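Local coordinates for protein murein peptide amidase A (Escherichia coli O157:H7, PDB 5HXD) that probably hydrolyses the gamma-D-glutamyl-diaminopimelic acid amide bond of murein tripeptide, as a zinc-dependent amidase of the M14 carboxypeptidase family active in muropeptide degradation, at residues V95-N100 and E135-A140. Numbering follows the deposited sequence.
Sequences VDLNRN and EPETQA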
loop_
_atom_site.group_PDB
_atom_site.type_symbol
_atom_site.label_atom_id
_atom_site.label_comp_id
_atom_site.label_asym_id
_atom_site.label_seq_id
_atom_site.Cartn_x
_atom_site.Cartn_y
_atom_site.Cartn_z
ATOM N N VAL A 95 11.948 -0.494 -12.206
ATOM C CA VAL A 95 12.172 -1.918 -12.433
ATOM C C VAL A 95 10.999 -2.758 -11.921
ATOM O O VAL A 95 10.506 -2.538 -10.812
ATOM C CB VAL A 95 13.472 -2.390 -11.752
ATOM C CG1 VAL A 95 13.652 -3.888 -11.913
ATOM C CG2 VAL A 95 14.678 -1.637 -12.320
ATOM N N ASP A 96 10.538 -3.700 -12.744
ATOM C CA ASP A 96 9.566 -4.700 -12.306
ATOM C C ASP A 96 10.345 -5.783 -11.530
ATOM O O ASP A 96 11.050 -6.589 -12.133
ATOM C CB ASP A 96 8.810 -5.295 -13.509
ATOM C CG ASP A 96 7.593 -6.160 -13.106
ATOM O OD1 ASP A 96 7.554 -6.732 -11.978
ATOM O OD2 ASP A 96 6.673 -6.283 -13.953
ATOM N N LEU A 97 10.241 -5.779 -10.202
ATOM C CA LEU A 97 11.032 -6.687 -9.370
ATOM C C LEU A 97 10.761 -8.156 -9.719
ATOM O O LEU A 97 11.603 -9.022 -9.488
ATOM C CB LEU A 97 10.763 -6.448 -7.871
ATOM C CG LEU A 97 11.332 -5.172 -7.231
ATOM C CD1 LEU A 97 10.847 -5.010 -5.804
ATOM C CD2 LEU A 97 12.834 -5.142 -7.292
ATOM N N ASN A 98 9.590 -8.427 -10.281
ATOM C CA ASN A 98 9.237 -9.779 -10.672
ATOM C C ASN A 98 9.657 -10.053 -12.108
ATOM O O ASN A 98 9.117 -10.946 -12.759
ATOM C CB ASN A 98 7.738 -10.022 -10.507
ATOM C CG ASN A 98 7.396 -11.488 -10.274
ATOM O OD1 ASN A 98 8.032 -12.180 -9.471
ATOM N ND2 ASN A 98 6.371 -11.959 -10.959
ATOM N N ARG A 99 10.606 -9.261 -12.601
ATOM C CA ARG A 99 11.336 -9.603 -13.819
ATOM C C ARG A 99 12.811 -9.436 -13.528
ATOM O O ARG A 99 13.644 -9.593 -14.421
ATOM C CB ARG A 99 10.933 -8.730 -15.022
ATOM C CG ARG A 99 9.466 -8.776 -15.403
ATOM C CD ARG A 99 9.060 -10.139 -15.906
ATOM N NE ARG A 99 7.652 -10.182 -16.256
ATOM C CZ ARG A 99 6.659 -10.326 -15.382
ATOM N NH1 ARG A 99 6.913 -10.441 -14.081
ATOM N NH2 ARG A 99 5.402 -10.334 -15.813
ATOM N N ASN A 100 13.123 -9.128 -12.270
ATOM C CA ASN A 100 14.489 -8.822 -11.833
ATOM C C ASN A 100 15.270 -9.966 -11.116
ATOM O O ASN A 100 16.411 -9.771 -10.697
ATOM C CB ASN A 100 14.443 -7.589 -10.918
ATOM C CG ASN A 100 15.788 -6.876 -10.807
ATOM O OD1 ASN A 100 16.304 -6.663 -9.703
ATOM N ND2 ASN A 100 16.365 -6.507 -11.953
ATOM N N GLU A 135 18.408 -5.202 -8.465
ATOM C CA GLU A 135 17.791 -4.320 -7.476
ATOM C C GLU A 135 18.025 -4.760 -6.016
ATOM O O GLU A 135 18.059 -5.955 -5.719
ATOM C CB GLU A 135 16.290 -4.192 -7.760
ATOM C CG GLU A 135 15.969 -3.650 -9.151
ATOM C CD GLU A 135 16.667 -2.318 -9.454
ATOM O OE1 GLU A 135 16.259 -1.258 -8.900
ATOM O OE2 GLU A 135 17.633 -2.351 -10.249
ATOM N N PRO A 136 18.172 -3.777 -5.099
ATOM C CA PRO A 136 18.463 -4.086 -3.697
ATOM C C PRO A 136 17.356 -4.906 -3.047
ATOM O O PRO A 136 17.675 -5.853 -2.331
ATOM C CB PRO A 136 18.595 -2.704 -3.035
ATOM C CG PRO A 136 17.991 -1.747 -3.965
ATOM C CD PRO A 136 18.074 -2.328 -5.342
ATOM N N GLU A 137 16.097 -4.558 -3.297
ATOM C CA GLU A 137 14.977 -5.375 -2.854
ATOM C C GLU A 137 15.107 -6.824 -3.318
ATOM O O GLU A 137 14.739 -7.740 -2.591
ATOM C CB GLU A 137 13.657 -4.808 -3.365
ATOM C CG GLU A 137 13.256 -3.469 -2.793
ATOM C CD GLU A 137 13.815 -2.305 -3.574
ATOM O OE1 GLU A 137 14.504 -2.525 -4.591
ATOM O OE2 GLU A 137 13.570 -1.160 -3.158
ATOM N N THR A 138 15.622 -7.037 -4.528
ATOM C CA THR A 138 15.736 -8.391 -5.071
ATOM C C THR A 138 16.850 -9.201 -4.414
ATOM O O THR A 138 16.668 -10.360 -4.023
ATOM C CB THR A 138 16.003 -8.362 -6.570
ATOM O OG1 THR A 138 14.952 -7.631 -7.217
ATOM C CG2 THR A 138 16.116 -9.799 -7.125
ATOM N N GLN A 139 18.017 -8.579 -4.317
ATOM C CA GLN A 139 19.160 -9.201 -3.686
ATOM C C GLN A 139 18.861 -9.564 -2.251
ATOM O O GLN A 139 19.157 -10.676 -1.824
ATOM C CB GLN A 139 20.378 -8.283 -3.779
ATOM C CG GLN A 139 20.978 -8.302 -5.183
ATOM C CD GLN A 139 21.776 -7.054 -5.525
ATOM O OE1 GLN A 139 22.221 -6.319 -4.639
ATOM N NE2 GLN A 139 21.966 -6.811 -6.822
ATOM N N ALA A 140 18.253 -8.637 -1.522
ATOM C CA ALA A 140 17.985 -8.846 -0.113
ATOM C C ALA A 140 17.089 -10.055 0.109
ATOM O O ALA A 140 17.360 -10.879 0.983
ATOM C CB ALA A 140 17.375 -7.631 0.487
#
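With CG anti to its backbone N (chi1 -159°), Asn100 sends its carboxamide across to the first turn of helix 136-148, where Thr138, its OG1 anti to the carbonyl carbon (chi1 -57°), turns its hydroxyl to meet it. Asn100 OD1 accepts two bonds, both in the plane of its carbonyl and on lone pairs. Thr138 OG1 lies 3.0 Å from Asn100 OD1, and Glu135 N, of the N-cap residue, 2.8 Å from Asn100 OD1. The ND2 of the same amide donates to Thr128 O, so both ends of the group are held and its rotation is fixed. Beside this polar grip, Leu97 crosses the side chains of Glu135 and Glu137 at about a right angle, Leu97 CD2 against Glu135 CB at 3.6 Å and Leu97 CD1 against Glu137 CB at 3.7 Å. Val95 meets the bent Glu135 chain tip to tip, CG2 against CD, and the carboxylate beyond, through OE1, accepts from Asn91 and Asn93. Asp96 OD1 closes an Asx turn with Asn98 N and also bonds His49, a predicted zinc ligand, so the loop is probably second shell to the zinc site. One carbonyl oxygen, using both lone pairs, thus pairs a buried backbone N-H and a hydroxyl while tying loop to helix start.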